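Local coordinates for SmhA (Serratia marcescens, PDB 7A27), which is the largely helical A component, here in its soluble form, of Smh, a tripartite alpha-pore-forming toxin that probably acts on membranes, at residues Lys53-Gln64 and Lys136-Phe147. Residues are numbered along the deposited sequence; the frame is centred on the assembly and turned at random.
Sequences KIKAYQNQLRQQ and KREMLEPLMGNF
Tyr57 and Phe147 both swing CG away from the backbone N (chi1 -177° and -170°), which sends each ring off its own helix toward the other, where the two lie as an offset stack. Their centroids are 4.1 Å apart and the planes are nearly parallel. The displacement brings CB of Phe147 over the tyrosine face, 3.6 Å from the centroid of the Tyr57 ring and almost on its normal, a CH-pi contact; CB of Tyr57 repays it less squarely over the Phe147 face. CD1 of Leu61 covers the opposite face of Tyr57, and CG of Leu143 lies at its edge, in plane, so the ring is packed on three sides. Phe147 in turn receives CG1 of Ile54 at its edge. Flat aromatic groups suit this place because they span the distance between segment axes 11.3 Å apart, whereas the tyrosine adds a polar end: its OH passes CG of Met144 and hydrogen-bonds to Gln281 of helix 272-299, tying in a third helix. Helices 48-96 and 104-155 here run antiparallel as neighbours in the elongated helical bundle of this alpha-pore-forming toxin component, their short segments inclined at 159°. Pro142 lacks the N-H for the bond to the preceding turn, and helix 104-155 kinks there. Farther along, the contact becomes mixed. Leu143 lays CD1 against the aliphatic CG of Gln60, 3.6 Å away, while Gln64, bent at chi2, rests its CG against both CE of Met139 and CD2 of Leu140. Glutamine suits this buried position because its methylenes meet the thioether and leucine while its amide NE2 reaches back one turn in a weak hydrogen bond to OE1 of Gln60.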
loop_
_atom_site.group_PDB
_atom_site.type_symbol
_atom_site.label_atom_id
_atom_site.label_comp_id
_atom_site.label_asym_id
_atom_site.label_seq_id
_atom_site.Cartn_x
_atom_site.Cartn_y
_atom_site.Cartn_z
ATOM N N LYS A 53 -18.478 5.916 21.824
ATOM C CA LYS A 53 -18.324 4.905 20.740
ATOM C C LYS A 53 -17.435 5.483 19.632
ATOM O O LYS A 53 -16.608 4.700 19.091
ATOM C CB LYS A 53 -19.672 4.425 20.191
ATOM C CG LYS A 53 -20.660 3.931 21.246
ATOM C CD LYS A 53 -21.666 2.873 20.833
ATOM C CE LYS A 53 -21.001 1.543 20.519
ATOM N NZ LYS A 53 -21.912 0.390 20.726
ATOM N N ILE A 54 -17.576 6.781 19.333
ATOM C CA ILE A 54 -16.749 7.505 18.321
ATOM C C ILE A 54 -15.311 7.633 18.847
ATOM O O ILE A 54 -14.393 7.161 18.152
ATOM C CB ILE A 54 -17.343 8.882 17.960
ATOM C CG1 ILE A 54 -18.741 8.763 17.343
ATOM C CG2 ILE A 54 -16.404 9.649 17.033
ATOM C CD1 ILE A 54 -19.496 10.074 17.248
ATOM N N LYS A 55 -15.113 8.254 20.018
ATOM C CA LYS A 55 -13.776 8.439 20.651
ATOM C C LYS A 55 -13.038 7.094 20.731
ATOM O O LYS A 55 -11.829 7.089 20.468
ATOM C CB LYS A 55 -13.899 9.043 22.053
ATOM C CG LYS A 55 -14.209 10.534 22.101
ATOM C CD LYS A 55 -14.372 11.078 23.513
ATOM C CE LYS A 55 -14.704 12.560 23.563
ATOM N NZ LYS A 55 -15.083 12.995 24.927
ATOM N N ALA A 56 -13.730 6.002 21.087
ATOM C CA ALA A 56 -13.164 4.635 21.220
ATOM C C ALA A 56 -12.720 4.125 19.851
ATOM O O ALA A 56 -11.628 3.549 19.776
ATOM C CB ALA A 56 -14.163 3.684 21.829
ATOM N N TYR A 57 -13.550 4.314 18.822
ATOM C CA TYR A 57 -13.264 3.864 17.440
ATOM C C TYR A 57 -12.114 4.694 16.869
ATOM O O TYR A 57 -11.181 4.109 16.290
ATOM C CB TYR A 57 -14.516 3.956 16.568
ATOM C CG TYR A 57 -14.386 3.458 15.145
ATOM C CD1 TYR A 57 -13.963 2.166 14.861
ATOM C CD2 TYR A 57 -14.791 4.246 14.081
ATOM C CE1 TYR A 57 -13.899 1.697 13.561
ATOM C CE2 TYR A 57 -14.743 3.789 12.774
ATOM C CZ TYR A 57 -14.297 2.510 12.511
ATOM O OH TYR A 57 -14.263 2.075 11.220
ATOM N N GLN A 58 -12.168 6.014 17.034
ATOM C CA GLN A 58 -11.132 6.936 16.509
ATOM C C GLN A 58 -9.785 6.563 17.141
ATOM O O GLN A 58 -8.766 6.549 16.406
ATOM C CB GLN A 58 -11.526 8.394 16.761
ATOM C CG GLN A 58 -10.695 9.386 15.966
ATOM C CD GLN A 58 -11.290 10.772 15.967
ATOM O OE1 GLN A 58 -11.951 11.199 16.916
ATOM N NE2 GLN A 58 -11.015 11.502 14.897
ATOM N N ASN A 59 -9.788 6.226 18.435
ATOM C CA ASN A 59 -8.570 5.833 19.192
ATOM C C ASN A 59 -8.043 4.503 18.637
ATOM O O ASN A 59 -6.854 4.427 18.321
ATOM C CB ASN A 59 -8.812 5.696 20.694
ATOM C CG ASN A 59 -7.501 5.504 21.425
ATOM O OD1 ASN A 59 -7.220 4.403 21.892
ATOM N ND2 ASN A 59 -6.665 6.537 21.442
ATOM N N GLN A 60 -8.916 3.503 18.494
ATOM C CA GLN A 60 -8.534 2.147 18.051
ATOM C C GLN A 60 -7.964 2.217 16.625
ATOM O O GLN A 60 -7.052 1.433 16.329
ATOM C CB GLN A 60 -9.713 1.202 18.308
ATOM C CG GLN A 60 -9.395 -0.271 18.045
ATOM C CD GLN A 60 -8.243 -0.865 18.834
ATOM O OE1 GLN A 60 -7.269 -1.380 18.257
ATOM N NE2 GLN A 60 -8.359 -0.815 20.159
ATOM N N LEU A 61 -8.418 3.160 15.793
ATOM C CA LEU A 61 -7.932 3.346 14.391
ATOM C C LEU A 61 -6.534 3.980 14.390
ATOM O O LEU A 61 -5.684 3.517 13.617
ATOM C CB LEU A 61 -8.901 4.218 13.588
ATOM C CG LEU A 61 -10.180 3.536 13.109
ATOM C CD1 LEU A 61 -11.133 4.572 12.546
ATOM C CD2 LEU A 61 -9.888 2.451 12.080
ATOM N N ARG A 62 -6.303 5.001 15.213
ATOM C CA ARG A 62 -4.980 5.668 15.299
ATOM C C ARG A 62 -3.935 4.645 15.754
ATOM O O ARG A 62 -2.816 4.693 15.214
ATOM C CB ARG A 62 -5.056 6.898 16.204
ATOM C CG ARG A 62 -5.934 7.992 15.621
ATOM C CD ARG A 62 -6.377 8.997 16.652
ATOM N NE ARG A 62 -5.299 9.870 17.082
ATOM C CZ ARG A 62 -4.988 11.014 16.500
ATOM N NH1 ARG A 62 -5.652 11.438 15.438
ATOM N NH2 ARG A 62 -3.989 11.722 16.988
ATOM N N GLN A 63 -4.287 3.733 16.674
ATOM C CA GLN A 63 -3.372 2.654 17.141
ATOM C C GLN A 63 -2.974 1.808 15.926
ATOM O O GLN A 63 -1.779 1.588 15.736
ATOM C CB GLN A 63 -3.974 1.767 18.238
ATOM C CG GLN A 63 -4.341 2.523 19.507
ATOM C CD GLN A 63 -4.787 1.633 20.643
ATOM O OE1 GLN A 63 -4.320 0.522 20.810
ATOM N NE2 GLN A 63 -5.684 2.127 21.475
ATOM N N GLN A 64 -3.929 1.408 15.083
ATOM C CA GLN A 64 -3.649 0.519 13.923
ATOM C C GLN A 64 -2.908 1.274 12.821
ATOM O O GLN A 64 -2.124 0.617 12.105
ATOM C CB GLN A 64 -4.942 -0.116 13.425
ATOM C CG GLN A 64 -5.561 -1.017 14.481
ATOM C CD GLN A 64 -4.527 -1.976 15.020
ATOM O OE1 GLN A 64 -3.709 -2.532 14.282
ATOM N NE2 GLN A 64 -4.530 -2.143 16.330
ATOM N N LYS A 136 -4.087 -8.968 11.083
ATOM C CA LYS A 136 -4.620 -7.599 11.230
ATOM C C LYS A 136 -5.931 -7.503 10.454
ATOM O O LYS A 136 -6.912 -6.999 11.019
ATOM C CB LYS A 136 -3.620 -6.546 10.741
ATOM C CG LYS A 136 -2.496 -6.200 11.703
ATOM C CD LYS A 136 -3.055 -5.617 13.010
ATOM C CE LYS A 136 -2.053 -4.910 13.905
ATOM N NZ LYS A 136 -0.979 -5.788 14.429
ATOM N N ARG A 137 -5.962 -7.960 9.207
ATOM C CA ARG A 137 -7.196 -7.886 8.390
ATOM C C ARG A 137 -8.365 -8.471 9.198
ATOM O O ARG A 137 -9.405 -7.799 9.312
ATOM C CB ARG A 137 -7.016 -8.632 7.068
ATOM C CG ARG A 137 -8.286 -8.718 6.244
ATOM C CD ARG A 137 -8.116 -9.576 5.011
ATOM N NE ARG A 137 -9.416 -9.800 4.389
ATOM C CZ ARG A 137 -9.603 -10.421 3.237
ATOM N NH1 ARG A 137 -8.563 -10.860 2.544
ATOM N NH2 ARG A 137 -10.829 -10.580 2.771
ATOM N N GLU A 138 -8.172 -9.655 9.785
ATOM C CA GLU A 138 -9.217 -10.412 10.520
ATOM C C GLU A 138 -9.663 -9.647 11.772
ATOM O O GLU A 138 -10.756 -9.976 12.269
ATOM C CB GLU A 138 -8.735 -11.837 10.807
ATOM C CG GLU A 138 -8.707 -12.697 9.542
ATOM C CD GLU A 138 -7.895 -13.984 9.605
ATOM O OE1 GLU A 138 -7.613 -14.432 10.734
ATOM O OE2 GLU A 138 -7.537 -14.535 8.517
ATOM N N MET A 139 -8.890 -8.665 12.255
ATOM C CA MET A 139 -9.260 -7.845 13.443
ATOM C C MET A 139 -9.850 -6.504 12.979
ATOM O O MET A 139 -10.774 -6.003 13.645
ATOM C CB MET A 139 -8.079 -7.596 14.387
ATOM C CG MET A 139 -7.294 -6.329 14.076
ATOM S SD MET A 139 -6.848 -5.258 15.491
ATOM C CE MET A 139 -8.048 -3.923 15.402
ATOM N N LEU A 140 -9.376 -5.958 11.858
ATOM C CA LEU A 140 -9.854 -4.668 11.289
ATOM C C LEU A 140 -11.268 -4.791 10.710
ATOM O O LEU A 140 -12.049 -3.852 10.937
ATOM C CB LEU A 140 -8.880 -4.200 10.203
ATOM C CG LEU A 140 -7.577 -3.579 10.700
ATOM C CD1 LEU A 140 -6.592 -3.404 9.558
ATOM C CD2 LEU A 140 -7.839 -2.241 11.367
ATOM N N GLU A 141 -11.590 -5.867 9.971
ATOM C CA GLU A 141 -12.916 -6.006 9.296
ATOM C C GLU A 141 -14.022 -5.919 10.344
ATOM O O GLU A 141 -14.894 -5.064 10.223
ATOM C CB GLU A 141 -13.014 -7.247 8.399
ATOM C CG GLU A 141 -11.927 -7.312 7.338
ATOM C CD GLU A 141 -12.284 -8.060 6.068
ATOM O OE1 GLU A 141 -11.880 -9.249 5.910
ATOM O OE2 GLU A 141 -12.857 -7.405 5.185
ATOM N N PRO A 142 -14.025 -6.764 11.402
ATOM C CA PRO A 142 -15.042 -6.693 12.450
ATOM C C PRO A 142 -15.088 -5.377 13.239
ATOM O O PRO A 142 -16.138 -5.052 13.729
ATOM C CB PRO A 142 -14.645 -7.821 13.413
ATOM C CG PRO A 142 -13.882 -8.783 12.545
ATOM C CD PRO A 142 -13.096 -7.874 11.634
ATOM N N LEU A 143 -13.958 -4.676 13.366
ATOM C CA LEU A 143 -13.870 -3.378 14.088
ATOM C C LEU A 143 -14.694 -2.347 13.320
ATOM O O LEU A 143 -15.493 -1.630 13.962
ATOM C CB LEU A 143 -12.415 -2.911 14.193
ATOM C CG LEU A 143 -12.217 -1.596 14.965
ATOM C CD1 LEU A 143 -12.273 -1.818 16.472
ATOM C CD2 LEU A 143 -10.903 -0.939 14.607
ATOM N N MET A 144 -14.479 -2.266 12.005
ATOM C CA MET A 144 -15.206 -1.339 11.101
ATOM C C MET A 144 -16.658 -1.822 10.964
ATOM O O MET A 144 -17.587 -0.975 11.029
ATOM C CB MET A 144 -14.535 -1.274 9.726
ATOM C CG MET A 144 -15.104 -0.187 8.842
ATOM S SD MET A 144 -14.246 -0.040 7.265
ATOM C CE MET A 144 -14.641 -1.622 6.521
ATOM N N GLY A 145 -16.846 -3.134 10.807
ATOM C CA GLY A 145 -18.172 -3.758 10.692
ATOM C C GLY A 145 -19.072 -3.374 11.853
ATOM O O GLY A 145 -20.267 -3.104 11.613
ATOM N N ASN A 146 -18.531 -3.358 13.072
ATOM C CA ASN A 146 -19.287 -3.058 14.316
ATOM C C ASN A 146 -19.641 -1.570 14.359
ATOM O O ASN A 146 -20.731 -1.233 14.849
ATOM C CB ASN A 146 -18.516 -3.454 15.575
ATOM C CG ASN A 146 -18.467 -4.949 15.795
ATOM O OD1 ASN A 146 -19.322 -5.692 15.316
ATOM N ND2 ASN A 146 -17.476 -5.392 16.545
ATOM N N PHE A 147 -18.753 -0.705 13.883
ATOM C CA PHE A 147 -19.004 0.753 13.917
ATOM C C PHE A 147 -20.062 1.070 12.855
ATOM O O PHE A 147 -20.884 1.966 13.122
ATOM C CB PHE A 147 -17.712 1.566 13.775
ATOM C CG PHE A 147 -17.903 3.039 14.055
ATOM C CD1 PHE A 147 -18.150 3.482 15.343
ATOM C CD2 PHE A 147 -17.895 3.972 13.028
ATOM C CE1 PHE A 147 -18.355 4.827 15.600
ATOM C CE2 PHE A 147 -18.093 5.320 13.286
ATOM C CZ PHE A 147 -18.329 5.746 14.572
#